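Local coordinates for alkaline serine protease (Pseudoalteromonas sp., PDB 1Y9Z), which cleaves peptide bonds as a cold-adapted, subtilisin-like serine protease active in alkaline conditions, probably through the catalytic triad of its family, at residues 71-76 / 84-89; 127-132 / 367-372; 36-41 / 78-83; 202-207 / 362-367; 31-36 / 93-98. All coordinates share one frame; numbering follows the deposited sequence.

Overall arrangement
Helix 65-74 runs through the group: its C-terminal end lies in interaction 1 and its side chains also meet interactions 2, 4 and 5. Interaction 3, centred about 9 Å from interaction 1, shares its calcium site, and their segments alternate along the chain. Interaction 5, about 14 Å from interaction 1 between centres, ties strand 92-100 of the main sheet to a loop that continues into interaction 3. These three precede interaction 2. Interaction 4 pairs the chain entering the inserted barrel with the returning chain, and through G367 runs straight into interaction 2, the inhibitor-bearing active site. This calcium site lies well away from the active site, the centres of interactions 2 and 3 being about 22 Å apart.

Interaction 1. Residues 71-76 / 84-89; sequences GTIAAI and GVMPNQ. With CA (calcium ion), chain C.
I76 turns its CG2 branch against the side chain of Q89, which crosses it at about a right angle; I76 CG2 lies 3.9 Å from Q89 CD. CG2 is anti to the backbone N (chi1 -58° for CG1), and this presents the methyl to the glutamine. The amide end of Q89 is fixed by A42, whose carbonyl takes a hydrogen bond from NE2. Further back, I73 and M86 run side by side and point the same way. The tip of M86 meets a branch of I73: M86 CE, brought round by a bend at chi3 of -78°, comes to 3.9 Å from I73 CG2.

The backbone explains why the two segments lie so close. As at the strong calcium site of subtilisins, a loop is thrown out of the end of helix 65-74, and the chain then comes back to supply the bonds the helix would have made itself. V85 N reaches T72 O at 3.0 Å, and M86 N bonds to I73 O, also at 3.0 Å, with a nearly straight N-H...O angle of 166°. G84 N closes the neck of the loop on A75 O at 2.9 Å. G84 has to be small here: its CA sits 3.3 Å from T72 O, and a side chain would run into the amides of A74 and A75. P87 CB also presses on A75 O, at 3.2 Å. One residue on, I76 O binds the calcium ion at 2.3 Å, alongside oxygens of E2, D39, N78, E80 and V82.

Interaction 2. Residues 127-132 / 367-372; sequences TMSLGG and GTSMAT. With PMS (phenylmethanesulfonic acid), chain H.
The carbonyl oxygen of T368 is held twice by T372, the residue whose CG2 reaches across to T127: T372 OG1 bonds to T368 O at 2.8 Å and T372 N at 3.0 Å, from opposite faces of the carbonyl plane. With OG1 tied back into its own helix, T372 holds CG2 anti to its backbone N (chi1 -63° for OG1), which turns the methyl toward T127, and T372 CG2 lies 3.4 Å from T127 OG1, itself bonded to S376. S129 OG also points at helix 368-385 and donates to S369 O at 2.8 Å, though the place of that acceptor is less sure.

The GTSMAT sequence at the start of the helix is the signature of the subtilase nucleophile. S369 OG is covalently joined to sulfur S of the phenylmethanesulfonyl group, 1.6 Å away. The phenyl ring leans back over 127-132: its C6 lies 3.2 Å from S129 O, and its C4 is 3.7 Å from L130 CB. H65 of helix 65-74 touches both S129 and S369.

The adduct thus marks S369 as the attacking residue, and the strand-end backbone under the phenyl ring is consistent with the S1 wall of subtilisins.

Interaction 3. Residues 36-41 / 78-83; sequences SHNDLN and NNEGVV. With CA (calcium ion), chain C.
Two irregular loops face each other, their backbones closest at D39 and G81, with CA atoms 6.8 Å apart, bridged by a calcium ion. It corresponds to the strong calcium site of subtilisins. D39 reaches in and binds the metal through both carboxylate oxygens, OD2 at 2.6 Å. The other loop curls round the ion and gives N78 OD1 at 2.4 Å, E80 O at 2.2 Å and V82 O at 2.4 Å. I76 O and E2 OE1 bring the protein oxygens on the metal to seven.

Second bonds fix the aspartate. N78 ND2 donates to D39 OD1 at 2.9 Å, the acceptor lying close to the amide plane. The CG of N78 stands between the backbone N and the carbonyl carbon (chi1 52°), which brings its amide back to both the ion and E80 N. V82 N donates to D39 OD2 at 3.0 Å. These donors and the ion probably offset the carboxylate charge and hold its rotation. G81 turns the chain between E80 and V82 with a positive phi. Farther from the ion, N38 ND2 makes a weak bond to E80 OE1.

N78 OD1 closes an Asx turn, taking E80 N at 3.2 Å from above its carbonyl plane.

Interaction 4. Residues 202-207 / 362-367; sequences GEAILS and YEYYNG
I205 and Y365 form the first hydrogen-bonded pair of a small antiparallel two-stranded sheet, which joins the chain heading into the inserted barrel domain to the chain returning from it. Backbone bonds come first. I205 N donates to Y365 O at 2.8 Å and Y365 N answers to I205 O at 2.9 Å; two residues along, S207 and E363 repeat the exchange. Between them L206 and Y364 make the non-hydrogen-bonded pair.

Apolar contacts gather round that middle pair. L206 CB stands over one face of the Y364 ring, 3.8 Å from the centroid and 16° off the normal, a CH-pi contact. With CG anti to the backbone N (chi1 176°), L206 carries CD1 on to Y362 CB, 4.0 Å away. The ring's edge runs along the backbone of A204, with Y364 CD2 3.4 Å from A204 O. An alanine in place of Y364 would probably leave L206 CB without its aromatic face and open a gap beside A204.

Polar groups bind neighbouring parts of the protein. S207 OG bonds to H68 O, E203 OE2 takes N319 N, and H68 stacks its ring on Y365 while donating to E363 O.

Where the strand gives way to helix 368-385, G367 N donates to G202 O at 2.7 Å, in the carbonyl plane and almost straight, at 169°.

Interaction 5. Residues 31-36 / 93-98; sequences SGYDRS and IHIVKV
I95 pushes its CG1-CD1 arm against Y33, the two side chains crossing at about a right angle, where strand 92-100 of the parallel core sheet of the subtilisin fold meets the loop after strand 25-30. I95 CG1 lies 3.8 Å from Y33 CB and I95 CD1 lies 3.7 Å from Y33 CD1, while I95 CG2 faces G32 CA at 4.2 Å. An alanine in place of I95 would probably open a gap along Y33 CB and CD1 and leave that side of the ring less firmly backed.

K97 makes the second direct contact. Its chain is fully extended, with CG anti to the backbone N (chi1 -177°), and slides along the peptide between S31 and G32, K97 CG coming 3.6 Å from G32 N. The ammonium end travels on to Q58 O. G32 takes backbone angles that call for glycine (phi 101°). Its N-H, which has no partner on the strand, is taken by a water at 3.1 Å; the same water reaches V96 O only weakly.

Further out, other parts of the domain set these groups in place. Y33 OH is held by L40 O and N43 ND2, and S31 OG by N63 O and G66 N, which ties the loop to the start of helix 65-74. W56 and I28 also pack on I95.

Beyond Y33 the loop closes on itself in an Asx turn, D34 OD2 taking S36 N at 3.0 Å; S36 OG adds a second bond at 2.6 Å, on the syn side, from the same face of the carboxylate.

Interaction 1. Residues 71-76 / 84-89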
# COMPACT_ATOMS: atom_id res chain seq x y z
N GLY A 71 -9.01 -3.43 -2.08
CA GLY A 71 -8.36 -4.73 -2.16
C GLY A 71 -7.55 -5.04 -0.91
O GLY A 71 -7.48 -6.19 -0.48
N THR A 72 -6.92 -4.02 -0.33
CA THR A 72 -6.14 -4.23 0.88
C THR A 72 -7.05 -4.63 2.04
O THR A 72 -6.68 -5.45 2.89
CB THR A 72 -5.35 -2.96 1.25
OG1 THR A 72 -4.36 -2.72 0.24
CG2 THR A 72 -4.66 -3.13 2.60
N ILE A 73 -8.25 -4.07 2.05
CA ILE A 73 -9.24 -4.35 3.09
C ILE A 73 -9.96 -5.69 2.89
O ILE A 73 -10.17 -6.43 3.86
CB ILE A 73 -10.32 -3.24 3.14
CG1 ILE A 73 -9.69 -1.93 3.62
CG2 ILE A 73 -11.47 -3.66 4.05
CD1 ILE A 73 -10.59 -0.72 3.45
N ALA A 74 -10.32 -6.00 1.65
CA ALA A 74 -11.08 -7.22 1.42
C ALA A 74 -10.94 -7.96 0.09
O ALA A 74 -11.92 -8.52 -0.39
CB ALA A 74 -12.56 -6.92 1.67
N ALA A 75 -9.75 -7.97 -0.51
CA ALA A 75 -9.59 -8.73 -1.74
C ALA A 75 -10.01 -10.16 -1.36
O ALA A 75 -9.58 -10.68 -0.33
CB ALA A 75 -8.15 -8.70 -2.22
N ILE A 76 -10.84 -10.77 -2.20
CA ILE A 76 -11.37 -12.10 -1.92
C ILE A 76 -10.41 -13.28 -2.02
O ILE A 76 -9.59 -13.36 -2.93
CB ILE A 76 -12.58 -12.37 -2.84
CG1 ILE A 76 -13.64 -11.29 -2.60
CG2 ILE A 76 -13.17 -13.75 -2.57
CD1 ILE A 76 -14.80 -11.34 -3.57
N GLY A 84 -7.21 -9.73 1.05
CA GLY A 84 -7.22 -8.55 1.90
C GLY A 84 -7.30 -8.95 3.37
O GLY A 84 -7.28 -10.14 3.69
N VAL A 85 -7.39 -7.97 4.25
CA VAL A 85 -7.45 -8.24 5.69
C VAL A 85 -8.62 -9.17 6.03
O VAL A 85 -8.47 -10.07 6.86
CB VAL A 85 -7.58 -6.93 6.50
CG1 VAL A 85 -7.68 -7.25 7.98
CG2 VAL A 85 -6.36 -6.05 6.24
N MET A 86 -9.77 -8.93 5.41
CA MET A 86 -10.98 -9.74 5.62
C MET A 86 -11.35 -10.23 4.22
O MET A 86 -12.14 -9.61 3.51
CB MET A 86 -12.09 -8.88 6.21
CG MET A 86 -11.71 -8.25 7.54
SD MET A 86 -12.94 -7.11 8.21
CE MET A 86 -12.62 -5.66 7.20
N PRO A 87 -10.78 -11.38 3.81
CA PRO A 87 -11.00 -11.98 2.49
C PRO A 87 -12.09 -13.03 2.30
O PRO A 87 -12.26 -13.53 1.18
CB PRO A 87 -9.63 -12.58 2.21
CG PRO A 87 -9.33 -13.22 3.55
CD PRO A 87 -9.77 -12.15 4.57
N ASN A 88 -12.83 -13.37 3.35
CA ASN A 88 -13.82 -14.42 3.20
C ASN A 88 -15.28 -14.04 2.94
O ASN A 88 -16.19 -14.81 3.25
CB ASN A 88 -13.74 -15.36 4.41
CG ASN A 88 -12.34 -15.91 4.61
OD1 ASN A 88 -11.62 -15.51 5.53
ND2 ASN A 88 -11.93 -16.82 3.73
N GLN A 89 -15.49 -12.87 2.36
CA GLN A 89 -16.84 -12.42 2.01
C GLN A 89 -17.81 -12.36 3.19
O GLN A 89 -18.96 -12.80 3.09
CB GLN A 89 -17.39 -13.34 0.91
CG GLN A 89 -16.58 -13.27 -0.38
CD GLN A 89 -16.84 -14.44 -1.31
OE1 GLN A 89 -16.23 -15.51 -1.17
NE2 GLN A 89 -17.75 -14.26 -2.25
CA CA C . -7.92 -13.48 -4.49

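Interaction 2. Residues 127-132 / 367-372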
# COMPACT_ATOMS: atom_id res chain seq x y z
N THR A 127 -13.05 4.77 6.68
CA THR A 127 -11.65 4.86 6.31
C THR A 127 -11.46 5.86 5.17
O THR A 127 -12.16 5.81 4.15
CB THR A 127 -11.11 3.45 5.96
OG1 THR A 127 -9.69 3.50 5.80
CG2 THR A 127 -11.76 2.91 4.69
N MET A 128 -10.53 6.78 5.36
CA MET A 128 -10.28 7.85 4.40
C MET A 128 -8.82 7.98 3.99
O MET A 128 -8.01 8.60 4.68
CB MET A 128 -10.78 9.16 5.00
CG MET A 128 -12.25 9.09 5.40
SD MET A 128 -12.85 10.44 6.46
CE MET A 128 -12.29 9.89 8.06
N SER A 129 -8.48 7.37 2.85
CA SER A 129 -7.13 7.44 2.32
C SER A 129 -7.08 8.69 1.46
O SER A 129 -6.91 8.63 0.24
CB SER A 129 -6.81 6.20 1.49
OG SER A 129 -6.61 5.08 2.33
N LEU A 130 -7.24 9.83 2.12
CA LEU A 130 -7.25 11.13 1.46
C LEU A 130 -6.90 12.20 2.48
O LEU A 130 -6.95 11.96 3.68
CB LEU A 130 -8.64 11.39 0.87
CG LEU A 130 -9.83 11.35 1.84
CD1 LEU A 130 -9.99 12.70 2.52
CD2 LEU A 130 -11.10 11.01 1.08
N GLY A 131 -6.54 13.38 1.99
CA GLY A 131 -6.19 14.45 2.90
C GLY A 131 -6.03 15.79 2.21
O GLY A 131 -5.73 15.86 1.02
N GLY A 132 -6.24 16.85 2.99
CA GLY A 132 -6.10 18.20 2.50
C GLY A 132 -5.35 19.00 3.55
O GLY A 132 -5.26 18.58 4.70
N GLY A 367 2.35 4.59 -0.36
CA GLY A 367 1.58 5.67 0.22
C GLY A 367 0.97 5.44 1.58
O GLY A 367 0.73 4.30 1.98
N THR A 368 0.72 6.53 2.30
CA THR A 368 0.08 6.42 3.60
C THR A 368 -1.36 5.98 3.32
O THR A 368 -2.04 5.46 4.19
CB THR A 368 0.08 7.77 4.37
OG1 THR A 368 -0.42 8.82 3.54
CG2 THR A 368 1.49 8.10 4.83
N SER A 369 -1.80 6.18 2.07
CA SER A 369 -3.15 5.79 1.65
C SER A 369 -3.24 4.28 1.55
O SER A 369 -4.34 3.73 1.50
CB SER A 369 -3.36 6.65 0.45
OG SER A 369 -3.83 7.91 0.49
N MET A 370 -2.09 3.61 1.49
CA MET A 370 -2.02 2.15 1.41
C MET A 370 -1.93 1.58 2.83
O MET A 370 -2.43 0.49 3.11
CB MET A 370 -0.80 1.70 0.60
CG MET A 370 -0.98 1.73 -0.92
SD MET A 370 -1.38 3.33 -1.65
CE MET A 370 -3.15 3.21 -1.76
N ALA A 371 -1.28 2.31 3.72
CA ALA A 371 -1.15 1.87 5.11
C ALA A 371 -2.51 1.98 5.80
O ALA A 371 -2.88 1.11 6.60
CB ALA A 371 -0.12 2.75 5.83
N THR A 372 -3.24 3.04 5.47
CA THR A 372 -4.55 3.29 6.07
C THR A 372 -5.51 2.10 6.01
O THR A 372 -6.07 1.71 7.04
CB THR A 372 -5.18 4.55 5.44
OG1 THR A 372 -4.34 5.68 5.75
CG2 THR A 372 -6.57 4.81 6.00
C PMS H . -3.06 10.12 -1.10
S PMS H . -3.11 9.30 0.52
C1 PMS H . -4.30 10.99 -1.39
C2 PMS H . -4.26 12.38 -1.01
C3 PMS H . -5.39 13.23 -1.27
C4 PMS H . -6.54 12.63 -1.91
C5 PMS H . -6.59 11.27 -2.29
C6 PMS H . -5.49 10.39 -2.05
O2S PMS H . -3.75 10.22 1.45
O1S PMS H . -1.76 9.01 0.96

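Interaction 3. Residues 36-41 / 78-83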
# COMPACT_ATOMS: atom_id res chain seq x y z
N SER A 36 -16.42 -5.10 -11.00
CA SER A 36 -16.27 -6.11 -12.05
C SER A 36 -15.03 -6.97 -11.83
O SER A 36 -14.85 -8.00 -12.48
CB SER A 36 -16.18 -5.44 -13.42
OG SER A 36 -14.89 -4.88 -13.64
N HIS A 37 -14.17 -6.55 -10.90
CA HIS A 37 -12.94 -7.27 -10.60
C HIS A 37 -13.22 -8.60 -9.90
O HIS A 37 -14.01 -8.66 -8.97
CB HIS A 37 -12.04 -6.40 -9.72
CG HIS A 37 -10.64 -6.90 -9.61
ND1 HIS A 37 -9.55 -6.16 -10.02
CD2 HIS A 37 -10.15 -8.07 -9.15
CE1 HIS A 37 -8.45 -6.86 -9.83
NE2 HIS A 37 -8.78 -8.03 -9.30
N ASN A 38 -12.56 -9.67 -10.36
CA ASN A 38 -12.77 -10.99 -9.78
C ASN A 38 -12.49 -11.08 -8.29
O ASN A 38 -13.10 -11.89 -7.58
CB ASN A 38 -11.93 -12.05 -10.50
CG ASN A 38 -12.40 -12.31 -11.92
OD1 ASN A 38 -13.54 -12.01 -12.28
ND2 ASN A 38 -11.52 -12.90 -12.73
N ASP A 39 -11.56 -10.27 -7.79
CA ASP A 39 -11.21 -10.30 -6.38
C ASP A 39 -12.05 -9.34 -5.54
O ASP A 39 -11.81 -9.19 -4.34
CB ASP A 39 -9.72 -9.98 -6.19
CG ASP A 39 -8.90 -11.22 -5.85
OD1 ASP A 39 -9.39 -12.34 -6.08
OD2 ASP A 39 -7.76 -11.07 -5.36
N LEU A 40 -13.04 -8.69 -6.16
CA LEU A 40 -13.89 -7.74 -5.45
C LEU A 40 -15.39 -7.87 -5.73
O LEU A 40 -16.21 -7.40 -4.95
CB LEU A 40 -13.47 -6.31 -5.80
CG LEU A 40 -12.07 -5.86 -5.39
CD1 LEU A 40 -11.81 -4.48 -5.97
CD2 LEU A 40 -11.97 -5.83 -3.87
N ASN A 41 -15.72 -8.52 -6.84
CA ASN A 41 -17.11 -8.68 -7.25
C ASN A 41 -18.05 -9.28 -6.21
O ASN A 41 -19.13 -8.74 -5.96
CB ASN A 41 -17.17 -9.53 -8.52
CG ASN A 41 -18.57 -9.64 -9.08
OD1 ASN A 41 -19.08 -8.70 -9.69
ND2 ASN A 41 -19.20 -10.79 -8.88
N ASN A 78 -9.55 -16.69 -3.09
CA ASN A 78 -10.06 -17.56 -4.14
C ASN A 78 -8.99 -18.16 -5.05
O ASN A 78 -9.26 -18.44 -6.22
CB ASN A 78 -11.04 -16.76 -5.01
CG ASN A 78 -10.44 -15.45 -5.49
OD1 ASN A 78 -9.22 -15.27 -5.46
ND2 ASN A 78 -11.29 -14.54 -5.96
N ASN A 79 -7.78 -18.36 -4.54
CA ASN A 79 -6.72 -18.96 -5.37
C ASN A 79 -6.28 -18.14 -6.59
O ASN A 79 -5.64 -18.66 -7.50
CB ASN A 79 -7.15 -20.36 -5.81
CG ASN A 79 -6.01 -21.15 -6.44
OD1 ASN A 79 -4.96 -21.34 -5.83
ND2 ASN A 79 -6.22 -21.63 -7.67
N GLU A 80 -6.65 -16.86 -6.64
CA GLU A 80 -6.23 -15.97 -7.73
C GLU A 80 -5.99 -14.59 -7.14
O GLU A 80 -6.57 -14.23 -6.12
CB GLU A 80 -7.28 -15.89 -8.85
CG GLU A 80 -8.52 -15.06 -8.54
CD GLU A 80 -9.45 -14.92 -9.75
OE1 GLU A 80 -9.11 -14.17 -10.69
OE2 GLU A 80 -10.52 -15.57 -9.75
N GLY A 81 -5.11 -13.81 -7.78
CA GLY A 81 -4.84 -12.48 -7.29
C GLY A 81 -4.22 -12.42 -5.90
O GLY A 81 -3.19 -13.04 -5.64
N VAL A 82 -4.86 -11.67 -5.01
CA VAL A 82 -4.36 -11.52 -3.64
C VAL A 82 -5.48 -11.74 -2.62
O VAL A 82 -6.54 -12.27 -2.95
CB VAL A 82 -3.77 -10.10 -3.44
CG1 VAL A 82 -2.59 -9.89 -4.39
CG2 VAL A 82 -4.83 -9.04 -3.68
N VAL A 83 -5.21 -11.36 -1.38
CA VAL A 83 -6.18 -11.46 -0.29
C VAL A 83 -6.06 -10.21 0.57
O VAL A 83 -4.97 -9.68 0.77
CB VAL A 83 -5.92 -12.71 0.61
CG1 VAL A 83 -6.20 -13.97 -0.17
CG2 VAL A 83 -4.48 -12.71 1.10
CA CA C . -7.92 -13.48 -4.49

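Interaction 4. Residues 202-207 / 362-367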
# COMPACT_ATOMS: atom_id res chain seq x y z
N GLY A 202 3.05 0.49 3.91
CA GLY A 202 2.80 1.53 2.93
C GLY A 202 3.79 1.70 1.79
O GLY A 202 3.67 2.64 1.00
N GLU A 203 4.77 0.81 1.69
CA GLU A 203 5.75 0.87 0.60
C GLU A 203 5.67 -0.45 -0.14
O GLU A 203 5.72 -1.52 0.47
CB GLU A 203 7.17 1.08 1.15
CG GLU A 203 8.29 1.03 0.10
CD GLU A 203 8.25 2.17 -0.91
OE1 GLU A 203 7.68 3.24 -0.62
OE2 GLU A 203 8.82 2.01 -2.02
N ALA A 204 5.52 -0.37 -1.46
CA ALA A 204 5.44 -1.57 -2.30
C ALA A 204 4.28 -2.46 -1.85
O ALA A 204 4.48 -3.61 -1.47
CB ALA A 204 6.76 -2.35 -2.25
N ILE A 205 3.07 -1.90 -1.91
CA ILE A 205 1.87 -2.63 -1.51
C ILE A 205 1.11 -3.14 -2.73
O ILE A 205 0.58 -2.35 -3.52
CB ILE A 205 0.93 -1.73 -0.67
CG1 ILE A 205 1.68 -1.16 0.55
CG2 ILE A 205 -0.30 -2.51 -0.23
CD1 ILE A 205 2.35 -2.22 1.42
N LEU A 206 1.08 -4.46 -2.89
CA LEU A 206 0.38 -5.07 -4.01
C LEU A 206 -1.10 -5.21 -3.69
O LEU A 206 -1.47 -5.68 -2.61
CB LEU A 206 0.96 -6.46 -4.30
CG LEU A 206 0.28 -7.28 -5.40
CD1 LEU A 206 0.47 -6.60 -6.74
CD2 LEU A 206 0.88 -8.68 -5.42
N SER A 207 -1.96 -4.79 -4.62
CA SER A 207 -3.39 -4.91 -4.42
C SER A 207 -4.12 -4.85 -5.75
O SER A 207 -3.51 -4.73 -6.81
CB SER A 207 -3.91 -3.80 -3.50
OG SER A 207 -5.27 -4.03 -3.13
N TYR A 362 -3.71 -6.01 -11.06
CA TYR A 362 -3.12 -5.76 -9.75
C TYR A 362 -1.92 -4.86 -9.96
O TYR A 362 -1.40 -4.76 -11.07
CB TYR A 362 -2.66 -7.08 -9.12
CG TYR A 362 -3.76 -8.10 -9.01
CD1 TYR A 362 -4.60 -8.15 -7.90
CD2 TYR A 362 -4.02 -8.97 -10.07
CE1 TYR A 362 -5.67 -9.04 -7.84
CE2 TYR A 362 -5.08 -9.86 -10.02
CZ TYR A 362 -5.91 -9.89 -8.91
OH TYR A 362 -6.97 -10.75 -8.87
N GLU A 363 -1.47 -4.19 -8.90
CA GLU A 363 -0.32 -3.32 -9.03
C GLU A 363 0.24 -2.92 -7.67
O GLU A 363 -0.48 -2.92 -6.67
CB GLU A 363 -0.68 -2.05 -9.81
CG GLU A 363 0.53 -1.23 -10.24
CD GLU A 363 0.18 -0.07 -11.16
OE1 GLU A 363 1.11 0.59 -11.65
OE2 GLU A 363 -1.02 0.17 -11.40
N TYR A 364 1.53 -2.61 -7.65
CA TYR A 364 2.20 -2.16 -6.44
C TYR A 364 2.05 -0.65 -6.34
O TYR A 364 2.31 0.07 -7.31
CB TYR A 364 3.69 -2.50 -6.48
CG TYR A 364 4.02 -3.92 -6.11
CD1 TYR A 364 4.05 -4.94 -7.06
CD2 TYR A 364 4.29 -4.26 -4.78
CE1 TYR A 364 4.34 -6.26 -6.70
CE2 TYR A 364 4.58 -5.56 -4.41
CZ TYR A 364 4.60 -6.56 -5.38
OH TYR A 364 4.87 -7.85 -4.99
N TYR A 365 1.62 -0.18 -5.17
CA TYR A 365 1.45 1.25 -4.89
C TYR A 365 2.22 1.58 -3.61
O TYR A 365 2.46 0.70 -2.78
CB TYR A 365 -0.01 1.62 -4.60
CG TYR A 365 -0.94 1.84 -5.77
CD1 TYR A 365 -2.15 2.50 -5.57
CD2 TYR A 365 -0.65 1.38 -7.06
CE1 TYR A 365 -3.06 2.69 -6.60
CE2 TYR A 365 -1.56 1.57 -8.11
CZ TYR A 365 -2.76 2.22 -7.86
OH TYR A 365 -3.68 2.41 -8.86
N ASN A 366 2.57 2.85 -3.45
CA ASN A 366 3.25 3.35 -2.26
C ASN A 366 2.37 4.45 -1.68
O ASN A 366 1.74 5.19 -2.44
CB ASN A 366 4.59 4.03 -2.58
CG ASN A 366 5.56 3.13 -3.31
OD1 ASN A 366 6.44 3.63 -4.01
ND2 ASN A 366 5.43 1.83 -3.14
N GLY A 367 2.35 4.59 -0.36
CA GLY A 367 1.58 5.67 0.22
C GLY A 367 0.97 5.44 1.58
O GLY A 367 0.73 4.30 1.98

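Interaction 5. Residues 31-36 / 93-98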
# COMPACT_ATOMS: atom_id res chain seq x y z
N SER A 31 -12.07 6.78 -4.43
CA SER A 31 -12.39 6.94 -5.85
C SER A 31 -13.26 5.85 -6.47
O SER A 31 -13.23 5.65 -7.69
CB SER A 31 -11.10 7.07 -6.67
OG SER A 31 -10.44 5.82 -6.80
N GLY A 32 -14.04 5.15 -5.66
CA GLY A 32 -14.88 4.12 -6.24
C GLY A 32 -14.32 2.72 -6.05
O GLY A 32 -13.20 2.54 -5.56
N TYR A 33 -15.09 1.74 -6.49
CA TYR A 33 -14.77 0.33 -6.32
C TYR A 33 -15.07 -0.44 -7.61
O TYR A 33 -16.22 -0.46 -8.04
CB TYR A 33 -15.66 -0.16 -5.18
CG TYR A 33 -15.54 -1.60 -4.74
CD1 TYR A 33 -14.85 -1.94 -3.58
CD2 TYR A 33 -16.21 -2.62 -5.42
CE1 TYR A 33 -14.84 -3.24 -3.10
CE2 TYR A 33 -16.21 -3.93 -4.95
CZ TYR A 33 -15.53 -4.23 -3.79
OH TYR A 33 -15.55 -5.50 -3.28
N ASP A 34 -14.07 -1.06 -8.23
CA ASP A 34 -14.32 -1.80 -9.46
C ASP A 34 -14.98 -3.13 -9.13
O ASP A 34 -14.32 -4.15 -8.93
CB ASP A 34 -13.02 -2.05 -10.24
CG ASP A 34 -13.28 -2.67 -11.61
OD1 ASP A 34 -12.32 -2.87 -12.37
OD2 ASP A 34 -14.46 -2.95 -11.91
N ARG A 35 -16.31 -3.13 -9.11
CA ARG A 35 -17.07 -4.32 -8.78
C ARG A 35 -16.94 -5.43 -9.82
O ARG A 35 -17.31 -6.57 -9.56
CB ARG A 35 -18.54 -3.95 -8.56
CG ARG A 35 -19.36 -5.05 -7.91
CD ARG A 35 -20.75 -4.55 -7.57
NE ARG A 35 -21.47 -4.06 -8.74
CZ ARG A 35 -22.70 -3.57 -8.71
NH1 ARG A 35 -23.28 -3.16 -9.83
NH2 ARG A 35 -23.36 -3.50 -7.57
N SER A 36 -16.42 -5.10 -11.00
CA SER A 36 -16.27 -6.11 -12.05
C SER A 36 -15.03 -6.97 -11.83
O SER A 36 -14.85 -8.00 -12.48
CB SER A 36 -16.18 -5.44 -13.42
OG SER A 36 -14.89 -4.88 -13.64
N ILE A 93 -19.15 -3.86 3.38
CA ILE A 93 -18.40 -2.73 2.87
C ILE A 93 -19.34 -1.76 2.17
O ILE A 93 -20.17 -2.17 1.37
CB ILE A 93 -17.36 -3.20 1.83
CG1 ILE A 93 -16.47 -4.28 2.44
CG2 ILE A 93 -16.52 -2.01 1.36
CD1 ILE A 93 -15.54 -4.95 1.45
N HIS A 94 -19.21 -0.48 2.50
CA HIS A 94 -20.04 0.54 1.86
C HIS A 94 -19.09 1.50 1.15
O HIS A 94 -18.08 1.93 1.71
CB HIS A 94 -20.88 1.31 2.88
CG HIS A 94 -22.01 2.07 2.25
ND1 HIS A 94 -23.11 1.45 1.71
CD2 HIS A 94 -22.18 3.40 2.02
CE1 HIS A 94 -23.92 2.36 1.18
NE2 HIS A 94 -23.37 3.55 1.36
N ILE A 95 -19.43 1.83 -0.09
CA ILE A 95 -18.59 2.70 -0.90
C ILE A 95 -19.20 4.07 -1.15
O ILE A 95 -20.36 4.19 -1.56
CB ILE A 95 -18.30 2.04 -2.28
CG1 ILE A 95 -17.73 0.63 -2.09
CG2 ILE A 95 -17.35 2.91 -3.08
CD1 ILE A 95 -16.44 0.57 -1.30
N VAL A 96 -18.42 5.11 -0.89
CA VAL A 96 -18.84 6.48 -1.17
C VAL A 96 -17.73 7.01 -2.06
O VAL A 96 -16.59 7.18 -1.63
CB VAL A 96 -18.96 7.34 0.10
CG1 VAL A 96 -19.28 8.78 -0.28
CG2 VAL A 96 -20.07 6.80 1.00
N LYS A 97 -18.06 7.24 -3.33
CA LYS A 97 -17.10 7.71 -4.32
C LYS A 97 -17.06 9.23 -4.39
O LYS A 97 -18.00 9.87 -4.87
CB LYS A 97 -17.48 7.13 -5.69
CG LYS A 97 -16.53 7.47 -6.83
CD LYS A 97 -17.07 6.90 -8.13
CE LYS A 97 -16.24 7.32 -9.33
NZ LYS A 97 -16.89 6.88 -10.60
N VAL A 98 -15.97 9.82 -3.90
CA VAL A 98 -15.82 11.27 -3.90
C VAL A 98 -14.86 11.76 -4.98
O VAL A 98 -14.82 12.95 -5.28
CB VAL A 98 -15.33 11.79 -2.52
CG1 VAL A 98 -16.35 11.46 -1.45
CG2 VAL A 98 -13.97 11.17 -2.18
O HOH W 1 -14.47 4.62 -2.66